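Long-range contact in putative endoribonuclease (PDB 3LYB), which is a putative endoribonuclease of the YjgF-like (L-PSP) family, probably acting as a hydrolase: residues 99-103 with 137-141. Residue numbers count along the deposited sequence, not the author numbering.
Sequences QYFRN and ATVLI
Residues 99-101 are the extended end of strand 94-101. Arg102 and Asn103 turn off it. Residues 137-140 are a loop that leads into strand 141-148 at Ile141. The two strands run antiparallel. Phe101 and Ile141 form a non-hydrogen-bonded pair, with their CA atoms about 4.7 Å apart. At Tyr100 the carbonyl O receives a CA-H...O contact from Ile141 CA at 3.3 Å. The Tyr100 side chain (chi1 m) leads away from residues 137-141 and packs on Val128 and on Thr126 of a second subunit. Phe101 (chi1 m, chi2 74°) and Ile141 (t, p) share the face of the sheet covered by helices 60-85 and 107-115. Ile141 CD1 sits over the Phe101 ring, 3.6 Å from its centroid, in a CH-pi contact. This is the helix-covered face of the YjgF-like alpha/beta fold, in which helices pack on one side of a mixed sheet. Phe101 CA also approaches Leu140 O at 3.5 Å. Arg102 leaves the strand with phi/psi -75/-24. Its N gives a weak hydrogen bond to Leu140 O (3.3 Å). Its side chain (m, t, p) reaches back along the loop. Arg102 CD lies 3.4 Å from Val139 O, and Ala137 CB lies over one face of the guanidinium. Arg102 NE is hydrogen-bonded to Ser131 O. At Asn103 a water donates to Asn103 O (3.2 Å) and to Leu140 O (2.7 Å).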
# COMPACT_ATOMS: atom_id res chain seq x y z
N GLN B 99 7.80 -6.07 26.95
CA GLN B 99 8.57 -5.30 25.98
C GLN B 99 7.87 -5.15 24.63
O GLN B 99 7.54 -6.13 23.97
CB GLN B 99 9.93 -5.95 25.79
CG GLN B 99 10.79 -5.95 27.07
CD GLN B 99 11.39 -7.30 27.35
OE1 GLN B 99 12.55 -7.40 27.71
NE2 GLN B 99 10.60 -8.36 27.21
N TYR B 100 7.69 -3.90 24.22
CA TYR B 100 6.95 -3.52 23.03
C TYR B 100 7.87 -2.95 21.96
O TYR B 100 8.59 -1.99 22.21
CB TYR B 100 5.94 -2.45 23.41
CG TYR B 100 4.89 -2.87 24.43
CD1 TYR B 100 3.81 -3.65 24.04
CD2 TYR B 100 4.98 -2.47 25.77
CE1 TYR B 100 2.84 -4.04 24.94
CE2 TYR B 100 4.01 -2.85 26.70
CZ TYR B 100 2.93 -3.62 26.27
OH TYR B 100 1.94 -4.02 27.14
N PHE B 101 7.84 -3.54 20.77
CA PHE B 101 8.69 -3.09 19.67
C PHE B 101 7.88 -2.60 18.50
O PHE B 101 6.80 -3.14 18.21
CB PHE B 101 9.50 -4.26 19.11
CG PHE B 101 10.55 -4.79 20.03
CD1 PHE B 101 10.20 -5.56 21.13
CD2 PHE B 101 11.90 -4.54 19.77
CE1 PHE B 101 11.19 -6.09 21.97
CE2 PHE B 101 12.90 -5.06 20.61
CZ PHE B 101 12.53 -5.84 21.71
N ARG B 102 8.42 -1.63 17.79
CA ARG B 102 7.93 -1.28 16.46
C ARG B 102 8.38 -2.30 15.43
O ARG B 102 7.77 -2.44 14.38
CB ARG B 102 8.42 0.11 16.06
CG ARG B 102 7.57 1.20 16.68
CD ARG B 102 7.61 2.49 15.96
NE ARG B 102 6.81 2.46 14.76
CZ ARG B 102 7.21 2.89 13.56
NH1 ARG B 102 8.42 3.43 13.40
NH2 ARG B 102 6.38 2.81 12.53
N ASN B 103 9.47 -3.01 15.71
CA ASN B 103 10.07 -3.92 14.74
C ASN B 103 10.88 -5.03 15.40
O ASN B 103 12.00 -4.78 15.87
CB ASN B 103 10.99 -3.14 13.80
CG ASN B 103 11.45 -3.95 12.63
OD1 ASN B 103 11.64 -5.17 12.71
ND2 ASN B 103 11.62 -3.29 11.52
N ALA B 137 6.53 8.04 16.39
CA ALA B 137 7.02 6.85 15.71
C ALA B 137 8.52 6.60 15.82
O ALA B 137 8.94 5.50 15.56
CB ALA B 137 6.57 6.81 14.22
N THR B 138 9.31 7.59 16.18
CA THR B 138 10.76 7.36 16.39
C THR B 138 11.11 6.53 17.66
O THR B 138 12.29 6.14 17.85
CB THR B 138 11.60 8.70 16.42
OG1 THR B 138 11.25 9.45 17.57
CG2 THR B 138 11.37 9.55 15.16
N VAL B 139 10.12 6.26 18.51
CA VAL B 139 10.36 5.42 19.66
C VAL B 139 10.26 3.95 19.25
O VAL B 139 9.21 3.49 18.84
CB VAL B 139 9.41 5.82 20.83
CG1 VAL B 139 9.26 4.71 21.86
CG2 VAL B 139 9.89 7.11 21.47
N LEU B 140 11.35 3.21 19.38
CA LEU B 140 11.48 1.86 18.84
C LEU B 140 11.23 0.72 19.84
O LEU B 140 11.02 -0.43 19.44
CB LEU B 140 12.87 1.67 18.24
CG LEU B 140 13.34 2.67 17.18
CD1 LEU B 140 14.85 2.46 16.90
CD2 LEU B 140 12.54 2.46 15.95
N ILE B 141 11.24 1.06 21.12
CA ILE B 141 11.17 0.07 22.19
C ILE B 141 10.54 0.73 23.41
O ILE B 141 10.82 1.87 23.72
CB ILE B 141 12.59 -0.48 22.54
CG1 ILE B 141 12.55 -1.43 23.73
CG2 ILE B 141 13.60 0.65 22.81
CD1 ILE B 141 12.15 -2.82 23.41
O HOH W 1 11.92 -1.94 17.35